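Local coordinates for BfpC (Escherichia coli, PDB 3VHJ), which probably serves type IV pilus biogenesis as an inner-membrane assembly protein, of which this chain is the cytoplasmic N-terminal domain, at residues E94-I99 and H114-A119; G82-G87 and Y129-D134; V18-G23 and Q71-S76; L88-N93 and Y137-V142. The protein carries 1 engineered substitution. All blocks are in the same frame, centred on the assembly; numbering follows the deposited sequence.

Contact 1 of 4, residues E94-I99 and H114-A119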
loop_
_atom_site.group_PDB
_atom_site.type_symbol
_atom_site.label_atom_id
_atom_site.label_comp_id
_atom_site.label_asym_id
_atom_site.label_seq_id
_atom_site.Cartn_x
_atom_site.Cartn_y
_atom_site.Cartn_z
ATOM N N GLU A 94 7.596 -4.766 -14.281
ATOM C CA GLU A 94 6.756 -4.000 -15.200
ATOM C C GLU A 94 5.529 -3.410 -14.517
ATOM O O GLU A 94 4.482 -3.233 -15.148
ATOM C CB GLU A 94 6.270 -4.898 -16.343
ATOM C CG GLU A 94 7.271 -5.930 -16.848
ATOM C CD GLU A 94 8.384 -5.315 -17.654
ATOM O OE1 GLU A 94 9.123 -6.072 -18.319
ATOM O OE2 GLU A 94 8.523 -4.076 -17.621
ATOM N N LEU A 95 5.641 -3.114 -13.230
ATOM C CA LEU A 95 4.508 -2.558 -12.510
ATOM C C LEU A 95 4.912 -1.248 -11.843
ATOM O O LEU A 95 6.049 -1.096 -11.404
ATOM C CB LEU A 95 4.039 -3.567 -11.456
ATOM C CG LEU A 95 2.722 -3.356 -10.713
ATOM C CD1 LEU A 95 1.546 -3.491 -11.681
ATOM C CD2 LEU A 95 2.616 -4.401 -9.602
ATOM N N TRP A 96 3.978 -0.305 -11.780
ATOM C CA TRP A 96 4.228 0.974 -11.139
ATOM C C TRP A 96 3.403 1.061 -9.872
ATOM O O TRP A 96 2.227 0.703 -9.864
ATOM C CB TRP A 96 3.884 2.129 -12.077
ATOM C CG TRP A 96 4.922 2.293 -13.128
ATOM C CD1 TRP A 96 5.012 1.614 -14.313
ATOM C CD2 TRP A 96 6.080 3.125 -13.051
ATOM N NE1 TRP A 96 6.164 1.971 -14.973
ATOM C CE2 TRP A 96 6.838 2.898 -14.221
ATOM C CE3 TRP A 96 6.555 4.043 -12.103
ATOM C CZ2 TRP A 96 8.046 3.554 -14.468
ATOM C CZ3 TRP A 96 7.755 4.697 -12.349
ATOM C CH2 TRP A 96 8.486 4.447 -13.525
ATOM N N LEU A 97 4.030 1.548 -8.809
ATOM C CA LEU A 97 3.377 1.661 -7.516
ATOM C C LEU A 97 3.257 3.107 -7.042
ATOM O O LEU A 97 4.173 3.901 -7.225
ATOM C CB LEU A 97 4.178 0.877 -6.474
ATOM C CG LEU A 97 4.555 -0.566 -6.826
ATOM C CD1 LEU A 97 5.457 -1.124 -5.728
ATOM C CD2 LEU A 97 3.295 -1.414 -6.991
ATOM N N VAL A 98 2.114 3.442 -6.450
ATOM C CA VAL A 98 1.903 4.772 -5.891
ATOM C C VAL A 98 1.438 4.503 -4.467
ATOM O O VAL A 98 0.397 3.884 -4.258
ATOM C CB VAL A 98 0.825 5.570 -6.644
ATOM C CG1 VAL A 98 0.634 6.938 -5.974
ATOM C CG2 VAL A 98 1.252 5.759 -8.098
ATOM N N ILE A 99 2.218 4.959 -3.495
ATOM C CA ILE A 99 1.900 4.719 -2.097
ATOM C C ILE A 99 1.896 5.992 -1.265
ATOM O O ILE A 99 2.419 7.015 -1.683
ATOM C CB ILE A 99 2.898 3.716 -1.483
ATOM C CG1 ILE A 99 4.290 4.331 -1.404
ATOM C CG2 ILE A 99 2.969 2.461 -2.352
ATOM C CD1 ILE A 99 5.326 3.408 -0.796
ATOM N N HIS A 114 -0.229 -0.970 -14.472
ATOM C CA HIS A 114 0.657 -1.591 -15.447
ATOM C C HIS A 114 1.219 -0.497 -16.345
ATOM O O HIS A 114 2.216 -0.698 -17.040
ATOM C CB HIS A 114 -0.084 -2.649 -16.269
ATOM C CG HIS A 114 -0.282 -3.940 -15.535
ATOM N ND1 HIS A 114 0.727 -4.542 -14.813
ATOM C CD2 HIS A 114 -1.369 -4.735 -15.400
ATOM C CE1 HIS A 114 0.267 -5.652 -14.261
ATOM N NE2 HIS A 114 -1.002 -5.791 -14.601
ATOM N N SER A 115 0.585 0.672 -16.294
ATOM C CA SER A 115 0.994 1.824 -17.095
ATOM C C SER A 115 1.604 2.949 -16.269
ATOM O O SER A 115 1.026 3.390 -15.274
ATOM C CB SER A 115 -0.205 2.372 -17.871
ATOM O OG SER A 115 0.040 3.696 -18.306
ATOM N N LYS A 116 2.772 3.416 -16.699
ATOM C CA LYS A 116 3.464 4.497 -16.014
ATOM C C LYS A 116 2.663 5.798 -16.106
ATOM O O LYS A 116 2.597 6.563 -15.146
ATOM C CB LYS A 116 4.853 4.695 -16.624
ATOM C CG LYS A 116 5.631 5.862 -16.035
ATOM C CD LYS A 116 7.000 6.008 -16.683
ATOM C CE LYS A 116 7.771 7.170 -16.082
ATOM N NZ LYS A 116 9.138 7.303 -16.661
ATOM N N ASP A 117 2.053 6.051 -17.261
ATOM C CA ASP A 117 1.267 7.270 -17.435
ATOM C C ASP A 117 0.092 7.318 -16.470
ATOM O O ASP A 117 -0.187 8.358 -15.876
ATOM C CB ASP A 117 0.764 7.392 -18.875
ATOM C CG ASP A 117 1.882 7.706 -19.851
ATOM O OD1 ASP A 117 2.664 8.640 -19.570
ATOM O OD2 ASP A 117 1.978 7.026 -20.897
ATOM N N ASP A 118 -0.597 6.192 -16.316
ATOM C CA ASP A 118 -1.734 6.116 -15.401
ATOM C C ASP A 118 -1.272 6.322 -13.958
ATOM O O ASP A 118 -1.958 6.964 -13.165
ATOM C CB ASP A 118 -2.421 4.754 -15.527
ATOM C CG ASP A 118 -3.048 4.544 -16.888
ATOM O OD1 ASP A 118 -3.516 3.419 -17.162
ATOM O OD2 ASP A 118 -3.077 5.507 -17.682
ATOM N N ALA A 119 -0.113 5.761 -13.629
ATOM C CA ALA A 119 0.457 5.873 -12.291
ATOM C C ALA A 119 0.863 7.315 -12.015
ATOM O O ALA A 119 0.593 7.854 -10.942
ATOM C CB ALA A 119 1.666 4.956 -12.164
#

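Contact 2 of 4, residues G82-G87 and Y129-D134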
loop_
_atom_site.group_PDB
_atom_site.type_symbol
_atom_site.label_atom_id
_atom_site.label_comp_id
_atom_site.label_asym_id
_atom_site.label_seq_id
_atom_site.Cartn_x
_atom_site.Cartn_y
_atom_site.Cartn_z
ATOM N N GLY A 82 7.587 7.543 12.168
ATOM C CA GLY A 82 6.962 8.746 12.684
ATOM C C GLY A 82 6.798 9.815 11.620
ATOM O O GLY A 82 6.069 10.788 11.815
ATOM N N SER A 83 7.475 9.645 10.491
ATOM C CA SER A 83 7.360 10.614 9.412
ATOM C C SER A 83 6.500 10.054 8.281
ATOM O O SER A 83 6.621 8.885 7.914
ATOM C CB SER A 83 8.753 11.004 8.895
ATOM O OG SER A 83 9.449 9.885 8.381
ATOM N N SER A 84 5.615 10.893 7.749
ATOM C CA SER A 84 4.726 10.506 6.658
ATOM C C SER A 84 5.488 10.518 5.335
ATOM O O SER A 84 6.535 11.153 5.221
ATOM C CB SER A 84 3.545 11.477 6.584
ATOM O OG SER A 84 4.007 12.811 6.413
ATOM N N PHE A 85 4.959 9.824 4.333
ATOM C CA PHE A 85 5.627 9.769 3.039
ATOM C C PHE A 85 4.706 9.250 1.949
ATOM O O PHE A 85 3.723 8.561 2.220
ATOM C CB PHE A 85 6.849 8.853 3.127
ATOM C CG PHE A 85 6.502 7.408 3.410
ATOM C CD1 PHE A 85 6.235 6.524 2.372
ATOM C CD2 PHE A 85 6.405 6.949 4.715
ATOM C CE1 PHE A 85 5.874 5.201 2.629
ATOM C CE2 PHE A 85 6.044 5.622 4.988
ATOM C CZ PHE A 85 5.777 4.750 3.938
ATOM N N CYS A 86 5.038 9.585 0.711
ATOM C CA CYS A 86 4.282 9.114 -0.434
ATOM C C CYS A 86 5.290 9.002 -1.567
ATOM O O CYS A 86 6.403 9.513 -1.465
ATOM C CB CYS A 86 3.172 10.099 -0.811
ATOM S SG CYS A 86 3.688 11.434 -1.908
ATOM N N GLY A 87 4.914 8.322 -2.638
ATOM C CA GLY A 87 5.838 8.204 -3.747
ATOM C C GLY A 87 5.332 7.380 -4.906
ATOM O O GLY A 87 4.400 6.585 -4.767
ATOM N N TYR A 129 -0.017 15.918 -3.770
ATOM C CA TYR A 129 -0.468 17.101 -3.051
ATOM C C TYR A 129 -1.714 16.880 -2.218
ATOM O O TYR A 129 -2.370 17.842 -1.827
ATOM C CB TYR A 129 -0.731 18.215 -4.062
ATOM C CG TYR A 129 0.366 18.325 -5.096
ATOM C CD1 TYR A 129 1.669 18.657 -4.722
ATOM C CD2 TYR A 129 0.111 18.065 -6.440
ATOM C CE1 TYR A 129 2.694 18.727 -5.668
ATOM C CE2 TYR A 129 1.125 18.132 -7.392
ATOM C CZ TYR A 129 2.413 18.463 -6.998
ATOM O OH TYR A 129 3.422 18.520 -7.930
ATOM N N GLY A 130 -2.040 15.625 -1.933
ATOM C CA GLY A 130 -3.244 15.357 -1.165
ATOM C C GLY A 130 -3.096 15.367 0.342
ATOM O O GLY A 130 -4.092 15.325 1.067
ATOM N N TYR A 131 -1.856 15.431 0.816
ATOM C CA TYR A 131 -1.571 15.418 2.246
ATOM C C TYR A 131 -0.180 16.031 2.449
ATOM O O TYR A 131 0.665 15.960 1.562
ATOM C CB TYR A 131 -1.626 13.965 2.737
ATOM C CG TYR A 131 -1.381 13.755 4.212
ATOM C CD1 TYR A 131 -0.084 13.674 4.722
ATOM C CD2 TYR A 131 -2.449 13.622 5.101
ATOM C CE1 TYR A 131 0.145 13.463 6.080
ATOM C CE2 TYR A 131 -2.231 13.413 6.464
ATOM C CZ TYR A 131 -0.932 13.335 6.944
ATOM O OH TYR A 131 -0.712 13.136 8.286
ATOM N N PRO A 132 0.068 16.658 3.613
ATOM C CA PRO A 132 1.367 17.280 3.901
ATOM C C PRO A 132 2.449 16.241 4.195
ATOM O O PRO A 132 2.910 16.136 5.336
ATOM C CB PRO A 132 1.081 18.139 5.137
ATOM C CG PRO A 132 -0.408 18.288 5.153
ATOM C CD PRO A 132 -0.892 16.954 4.685
ATOM N N TRP A 133 2.862 15.486 3.181
ATOM C CA TRP A 133 3.873 14.443 3.383
ATOM C C TRP A 133 5.219 14.996 3.831
ATOM O O TRP A 133 5.676 16.021 3.330
ATOM C CB TRP A 133 4.103 13.629 2.099
ATOM C CG TRP A 133 2.865 13.313 1.294
ATOM C CD1 TRP A 133 2.470 13.923 0.138
ATOM C CD2 TRP A 133 1.871 12.323 1.586
ATOM N NE1 TRP A 133 1.292 13.377 -0.310
ATOM C CE2 TRP A 133 0.901 12.391 0.560
ATOM C CE3 TRP A 133 1.703 11.383 2.615
ATOM C CZ2 TRP A 133 -0.223 11.558 0.533
ATOM C CZ3 TRP A 133 0.583 10.554 2.589
ATOM C CH2 TRP A 133 -0.364 10.646 1.556
ATOM N N ASP A 134 5.862 14.310 4.769
ATOM C CA ASP A 134 7.172 14.745 5.227
ATOM C C ASP A 134 8.166 14.484 4.095
ATOM O O ASP A 134 9.072 15.282 3.852
ATOM C CB ASP A 134 7.594 13.985 6.491
ATOM C CG ASP A 134 6.846 14.446 7.728
ATOM O OD1 ASP A 134 6.653 15.669 7.880
ATOM O OD2 ASP A 134 6.459 13.595 8.559
HETATM O O HOH W 1 2.830 14.759 7.694
#

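Contact 3 of 4, residues V18-G23 and Q71-S76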
loop_
_atom_site.group_PDB
_atom_site.type_symbol
_atom_site.label_atom_id
_atom_site.label_comp_id
_atom_site.label_asym_id
_atom_site.label_seq_id
_atom_site.Cartn_x
_atom_site.Cartn_y
_atom_site.Cartn_z
ATOM N N VAL A 18 0.276 -5.858 -3.411
ATOM C CA VAL A 18 0.073 -4.417 -3.500
ATOM C C VAL A 18 -1.345 -4.149 -4.009
ATOM O O VAL A 18 -2.047 -5.071 -4.424
ATOM C CB VAL A 18 1.104 -3.745 -4.464
ATOM C CG1 VAL A 18 2.513 -3.911 -3.913
ATOM C CG2 VAL A 18 1.014 -4.366 -5.853
ATOM N N ASN A 19 -1.759 -2.887 -3.975
ATOM C CA ASN A 19 -3.094 -2.495 -4.421
ATOM C C ASN A 19 -4.179 -3.119 -3.554
ATOM O O ASN A 19 -5.207 -3.575 -4.053
ATOM C CB ASN A 19 -3.327 -2.897 -5.879
ATOM C CG ASN A 19 -4.470 -2.129 -6.510
ATOM O OD1 ASN A 19 -4.332 -0.955 -6.840
ATOM N ND2 ASN A 19 -5.612 -2.787 -6.671
ATOM N N LEU A 20 -3.945 -3.149 -2.249
ATOM C CA LEU A 20 -4.924 -3.687 -1.315
ATOM C C LEU A 20 -5.854 -2.555 -0.896
ATOM O O LEU A 20 -5.531 -1.384 -1.074
ATOM C CB LEU A 20 -4.222 -4.243 -0.077
ATOM C CG LEU A 20 -3.307 -5.448 -0.304
ATOM C CD1 LEU A 20 -2.227 -5.464 0.750
ATOM C CD2 LEU A 20 -4.124 -6.725 -0.264
ATOM N N LEU A 21 -7.015 -2.904 -0.358
ATOM C CA LEU A 21 -7.956 -1.900 0.119
ATOM C C LEU A 21 -7.668 -1.739 1.602
ATOM O O LEU A 21 -7.921 -2.653 2.379
ATOM C CB LEU A 21 -9.397 -2.374 -0.064
ATOM C CG LEU A 21 -10.502 -1.450 0.466
ATOM C CD1 LEU A 21 -10.453 -0.113 -0.259
ATOM C CD2 LEU A 21 -11.855 -2.113 0.258
ATOM N N TRP A 22 -7.142 -0.582 1.989
ATOM C CA TRP A 22 -6.803 -0.329 3.378
ATOM C C TRP A 22 -7.848 0.492 4.103
ATOM O O TRP A 22 -8.461 1.390 3.530
ATOM C CB TRP A 22 -5.458 0.394 3.482
ATOM C CG TRP A 22 -4.293 -0.426 3.027
ATOM C CD1 TRP A 22 -3.848 -0.586 1.744
ATOM C CD2 TRP A 22 -3.437 -1.216 3.851
ATOM N NE1 TRP A 22 -2.764 -1.429 1.720
ATOM C CE2 TRP A 22 -2.490 -1.830 3.003
ATOM C CE3 TRP A 22 -3.377 -1.466 5.230
ATOM C CZ2 TRP A 22 -1.492 -2.682 3.487
ATOM C CZ3 TRP A 22 -2.389 -2.312 5.711
ATOM C CH2 TRP A 22 -1.458 -2.911 4.841
ATOM N N GLY A 23 -8.022 0.189 5.382
ATOM C CA GLY A 23 -8.983 0.918 6.180
ATOM C C GLY A 23 -8.706 0.772 7.661
ATOM O O GLY A 23 -7.891 -0.046 8.090
ATOM N N GLN A 71 0.806 -14.020 1.064
ATOM C CA GLN A 71 1.615 -12.955 0.474
ATOM C C GLN A 71 1.828 -11.848 1.488
ATOM O O GLN A 71 0.904 -11.466 2.207
ATOM C CB GLN A 71 0.935 -12.359 -0.763
ATOM C CG GLN A 71 0.751 -13.331 -1.904
ATOM C CD GLN A 71 -0.146 -12.771 -2.987
ATOM O OE1 GLN A 71 -0.943 -11.867 -2.739
ATOM N NE2 GLN A 71 -0.038 -13.320 -4.190
ATOM N N VAL A 72 3.055 -11.343 1.554
ATOM C CA VAL A 72 3.375 -10.247 2.458
ATOM C C VAL A 72 2.910 -8.964 1.784
ATOM O O VAL A 72 3.230 -8.728 0.617
ATOM C CB VAL A 72 4.896 -10.130 2.696
ATOM C CG1 VAL A 72 5.189 -8.955 3.625
ATOM C CG2 VAL A 72 5.436 -11.436 3.274
ATOM N N THR A 73 2.150 -8.141 2.500
ATOM C CA THR A 73 1.683 -6.887 1.926
ATOM C C THR A 73 2.841 -5.894 1.997
ATOM O O THR A 73 3.511 -5.760 3.031
ATOM C CB THR A 73 0.461 -6.328 2.681
ATOM O OG1 THR A 73 0.855 -5.881 3.982
ATOM C CG2 THR A 73 -0.612 -7.412 2.822
ATOM N N LEU A 74 3.083 -5.216 0.883
ATOM C CA LEU A 74 4.173 -4.259 0.797
ATOM C C LEU A 74 4.106 -3.169 1.859
ATOM O O LEU A 74 5.077 -2.937 2.576
ATOM C CB LEU A 74 4.199 -3.609 -0.589
ATOM C CG LEU A 74 5.257 -2.512 -0.746
ATOM C CD1 LEU A 74 6.642 -3.118 -0.550
ATOM C CD2 LEU A 74 5.136 -1.860 -2.111
ATOM N N LEU A 75 2.960 -2.507 1.967
ATOM C CA LEU A 75 2.835 -1.424 2.930
ATOM C C LEU A 75 3.118 -1.823 4.370
ATOM O O LEU A 75 3.615 -1.009 5.145
ATOM C CB LEU A 75 1.461 -0.759 2.810
ATOM C CG LEU A 75 1.388 0.391 1.788
ATOM C CD1 LEU A 75 2.202 1.585 2.306
ATOM C CD2 LEU A 75 1.929 -0.066 0.430
ATOM N N SER A 76 2.818 -3.064 4.738
ATOM C CA SER A 76 3.081 -3.505 6.108
ATOM C C SER A 76 4.580 -3.687 6.323
ATOM O O SER A 76 5.076 -3.567 7.446
ATOM C CB SER A 76 2.380 -4.831 6.403
ATOM O OG SER A 76 3.005 -5.915 5.730
#

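Contact 4 of 4, residues L88-N93 and Y137-V142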
loop_
_atom_site.group_PDB
_atom_site.type_symbol
_atom_site.label_atom_id
_atom_site.label_comp_id
_atom_site.label_asym_id
_atom_site.label_seq_id
_atom_site.Cartn_x
_atom_site.Cartn_y
_atom_site.Cartn_z
ATOM N N LEU A 88 5.952 7.611 -6.058
ATOM C CA LEU A 88 5.662 6.905 -7.297
ATOM C C LEU A 88 6.915 6.048 -7.476
ATOM O O LEU A 88 8.028 6.575 -7.534
ATOM C CB LEU A 88 5.531 7.903 -8.448
ATOM C CG LEU A 88 5.454 7.360 -9.876
ATOM C CD1 LEU A 88 4.212 6.506 -10.057
ATOM C CD2 LEU A 88 5.440 8.540 -10.848
ATOM N N PHE A 89 6.737 4.733 -7.549
ATOM C CA PHE A 89 7.872 3.821 -7.662
ATOM C C PHE A 89 7.676 2.717 -8.687
ATOM O O PHE A 89 6.602 2.133 -8.783
ATOM C CB PHE A 89 8.119 3.102 -6.333
ATOM C CG PHE A 89 8.401 4.002 -5.169
ATOM C CD1 PHE A 89 9.695 4.431 -4.903
ATOM C CD2 PHE A 89 7.384 4.346 -4.284
ATOM C CE1 PHE A 89 9.975 5.181 -3.765
ATOM C CE2 PHE A 89 7.655 5.096 -3.145
ATOM C CZ PHE A 89 8.950 5.512 -2.885
ATOM N N PRO A 90 8.727 2.402 -9.454
ATOM C CA PRO A 90 8.628 1.333 -10.450
ATOM C C PRO A 90 9.014 0.052 -9.708
ATOM O O PRO A 90 10.004 0.049 -8.975
ATOM C CB PRO A 90 9.706 1.691 -11.480
ATOM C CG PRO A 90 10.227 3.064 -11.059
ATOM C CD PRO A 90 9.994 3.136 -9.593
ATOM N N ALA A 91 8.237 -1.016 -9.863
ATOM C CA ALA A 91 8.586 -2.286 -9.224
ATOM C C ALA A 91 9.494 -2.980 -10.237
ATOM O O ALA A 91 9.723 -2.447 -11.323
ATOM C CB ALA A 91 7.340 -3.125 -8.963
ATOM N N ASP A 92 10.003 -4.161 -9.903
ATOM C CA ASP A 92 10.897 -4.862 -10.820
ATOM C C ASP A 92 10.188 -5.658 -11.904
ATOM O O ASP A 92 10.827 -6.127 -12.846
ATOM C CB ASP A 92 11.820 -5.811 -10.052
ATOM C CG ASP A 92 12.769 -5.084 -9.131
ATOM O OD1 ASP A 92 12.923 -3.857 -9.283
ATOM O OD2 ASP A 92 13.372 -5.745 -8.262
ATOM N N ASN A 93 8.873 -5.800 -11.784
ATOM C CA ASN A 93 8.116 -6.589 -12.744
ATOM C C ASN A 93 7.132 -5.838 -13.645
ATOM O O ASN A 93 5.973 -6.229 -13.767
ATOM C CB ASN A 93 7.387 -7.711 -11.999
ATOM C CG ASN A 93 6.437 -7.184 -10.938
ATOM O OD1 ASN A 93 6.688 -6.144 -10.326
ATOM N ND2 ASN A 93 5.345 -7.911 -10.703
ATOM N N TYR A 137 8.613 10.890 -2.954
ATOM C CA TYR A 137 9.541 10.256 -3.883
ATOM C C TYR A 137 8.925 10.028 -5.257
ATOM O O TYR A 137 7.729 9.753 -5.380
ATOM C CB TYR A 137 9.984 8.900 -3.334
ATOM C CG TYR A 137 10.503 8.945 -1.928
ATOM C CD1 TYR A 137 11.785 9.421 -1.656
ATOM C CD2 TYR A 137 9.708 8.527 -0.858
ATOM C CE1 TYR A 137 12.265 9.479 -0.353
ATOM C CE2 TYR A 137 10.179 8.581 0.450
ATOM C CZ TYR A 137 11.459 9.059 0.693
ATOM O OH TYR A 137 11.939 9.125 1.977
ATOM N N SER A 138 9.753 10.134 -6.292
ATOM C CA SER A 138 9.315 9.900 -7.664
ATOM C C SER A 138 10.558 9.846 -8.546
ATOM O O SER A 138 11.611 10.346 -8.168
ATOM C CB SER A 138 8.385 11.021 -8.148
ATOM O OG SER A 138 9.096 12.227 -8.372
ATOM N N PRO A 139 10.452 9.222 -9.728
ATOM C CA PRO A 139 11.596 9.126 -10.640
ATOM C C PRO A 139 12.104 10.510 -11.063
ATOM O O PRO A 139 11.362 11.490 -11.036
ATOM C CB PRO A 139 11.030 8.327 -11.814
ATOM C CG PRO A 139 10.020 7.433 -11.141
ATOM C CD PRO A 139 9.326 8.407 -10.214
ATOM N N SER A 140 13.370 10.581 -11.456
ATOM C CA SER A 140 13.966 11.847 -11.868
ATOM C C SER A 140 13.181 12.538 -12.979
ATOM O O SER A 140 13.026 13.761 -12.968
ATOM C CB SER A 140 15.409 11.621 -12.321
ATOM O OG SER A 140 16.184 11.075 -11.270
ATOM N N ASP A 141 12.683 11.762 -13.935
ATOM C CA ASP A 141 11.924 12.338 -15.039
ATOM C C ASP A 141 10.548 12.828 -14.600
ATOM O O ASP A 141 9.789 13.364 -15.411
ATOM C CB ASP A 141 11.783 11.325 -16.182
ATOM C CG ASP A 141 10.947 10.121 -15.801
ATOM O OD1 ASP A 141 9.743 10.294 -15.530
ATOM O OD2 ASP A 141 11.496 8.999 -15.778
ATOM N N VAL A 142 10.226 12.641 -13.321
ATOM C CA VAL A 142 8.947 13.091 -12.778
ATOM C C VAL A 142 9.181 14.388 -12.008
ATOM O O VAL A 142 8.354 15.297 -12.037
ATOM C CB VAL A 142 8.321 12.035 -11.844
ATOM C CG1 VAL A 142 7.011 12.554 -11.271
ATOM C CG2 VAL A 142 8.072 10.754 -12.619
#

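Contact 1 of 4, residues E94-I99 and H114-A119
This is strand-to-helix packing on one face of a mixed sheet. Strand 96-101 pairs antiparallel with both 85-90 and 107-113. Helix 116-127 forms the crossover from strand 107-113 to strand 135-137. The order 107-113, 96-101, 85-90, 135-137 is consistent with an RNase H-like, actin-type core. Trp96 and Val98 direct their side chains at the first helical turn, Leu97 the other way.

Trp96 makes the largest single contribution. Its CG is anti to the carbonyl carbon, and the indole lies alongside Lys116. Lys116 is fully extended, so its methylenes run along one face of the indole. Lys116 CB sits 3.7 Å from the centroid of the Trp96 five-membered ring, 22° off the normal, a CH-pi contact. Further out, Lys116 CD is 3.5 Å from Trp96 CZ2. The ammonium is carried past the ring to a salt bridge with Asp141.

At the base of the Trp96 side chain, Ala119 CB meets Trp96 CB at 3.6 Å and Val98 CG2 at 4.2 Å. Ser115 is the N-cap: Asp118 N donates to its OG at 3.3 Å, nearly straight at 170°. At the loop end, Leu95 CD1 lies 3.4 Å from His114 ND1, crossing obliquely.

Contact 2 of 4, residues G82-G87 and Y129-D134
A cysteine lies flat on a tryptophan face. Cys86 SG is 3.5 Å from the centroid of the Trp133 five-membered ring and 16° off its normal, a sulfur-aromatic contact. Cys86 CB sits over the same face as a CH-pi partner. Tyr131 CB lies over the opposite face, toward its rim. Trp133 NE1 is hydrogen-bonded to Val127 O of helix 116-127, which helps fix the ring's rotation. An alanine in place of Trp133 would remove both ring faces and would probably loosen the packing of Cys86 and the loop.

Next to it, Ser84 and Asp134 grip each other. Ser84 N donates to Asp134 OD2 at 2.9 Å and 149°, from above the carboxylate plane. Asp134 N donates to Ser84 OG at 2.9 Å. A weak bond of 3.3 Å also joins Asp134 N to Ser84 O. A water bridges Ser84 OG, at 2.6 Å, and Pro132 O, where it donates. Pro132 centres an inverse gamma turn. This ties the loop, ahead of strand 135-137 of the mixed sheet, to the residue just before strand 85-90. Asp134 OD2 also forms a salt bridge with Lys103, which with Ser84 N would probably favour the ionised carboxylate.

Contact 3 of 4, residues V18-G23 and Q71-S76
Trp22 CG is anti to the carbonyl carbon (chi1 -66°), and the ring is turned across that bond (chi2 84°), so the six-membered end reaches segment 71-76. Leu20 takes the same first torsion and sends CD1 at Thr73. Thr73 CG2 is also anti to its carbonyl carbon, which turns the methyl to meet it, while OG1 takes the crowded position (chi1 70°).

Leu20 and Thr73 cross at about a right angle. CD1 of Leu20 is 3.3 Å from CG2 of Thr73 and 3.4 Å from its CB, tighter than usual for carbon pairs. Thr73 OG1 comes to the edge of the indole, 3.9 Å from Trp22 CH2. Leu75 CB approaches obliquely, 3.6 Å from Trp22 CZ2.

The contact is largely buried near the centre of the chain. It joins the start of strand 21-23 to the point where strand 72-73 passes into helix 74-77. Strand 14-17 is central in a three-strand mixed sheet, with 72-73 parallel on one side and 8-11 antiparallel on the other.

Asp110 accepts three hydrogen bonds from segment 18-23: from Asn19 N, Leu20 N and Trp22 NE1. A serine in place of Trp22 would lose the hydrogen bond to Asp110 and the packing on Leu75, and would probably leave Thr73 and Leu75 less well ordered.

Earlier in segment 18-23, Val18 lies beside Leu74, with CG1 of Val18 3.7 Å from CB of Leu74. Ser76 OG donates to Thr73 O at 2.8 Å, in the carbonyl plane and on a lone pair.

Contact 4 of 4, residues L88-N93 and Y137-V142
Two side-chain pairs set this contact, one crossed and one running together. Leu88 and Pro139 meet at about a right angle. Leu88 CG is anti to the backbone N, and CD2 lies 3.9 Å from Pro139 CD. The same methyl meets Val142 CG2 at 3.9 Å, where the two side chains cross obliquely. CD2 of Leu88 is therefore shared between the proline ring and the valine.

Phe89 and Tyr137 lie side by side and point the same way. The bond from the Phe89 backbone to its CB leads away from segment 137-142, yet the ring tip turns back to it. CZ of Phe89 rests 3.6 Å from CB of Tyr137. The two ring planes are 38° apart, with centroids at 5.9 Å, so the pair is oblique and the contact is made mainly by the Phe89 tip on the base of the tyrosine.

Backbone contacts accompany them. Leu88 N donates to Tyr137 O at 2.9 Å and 156°, but approaches 35° above the carbonyl plane. Ser138 CA gives a CA-H...O contact to Leu88 O at 3.6 Å. Val142 N returns to Pro139 O at 2.8 Å, closing a type I beta turn that brings Val142 back to Leu88. Phe123 of helix 116-127 touches both Leu88 and Ser138. This is the end of the parallel pairing of strands 85-90 and 135-137, which adds the fourth strand, consistent with an RNase H-like sheet.

Contacts 1, 2 and 4 belong to one sheet and its helix 116-127. Contact 3 is the buried one, its centre about 5 Å from the centre of the chain; the others are partly buried, with centres about 13 to 15 Å from it. Contacts 2 and 4 share strand 85-90, at its start and end. Contact 1 takes the adjacent strand 96-101, about 8 Å from contact 4 between centres. Contact 3 reaches the opposite face of strand 96-101, where Leu74 and Val18 pack on Leu97. Contact 3 is mainly apolar packing, with one tight leucine-threonine pair; contact 1 sets lysine on indole, contact 4 adds apolar flanks to a backbone bond, and contact 2 is the most polar.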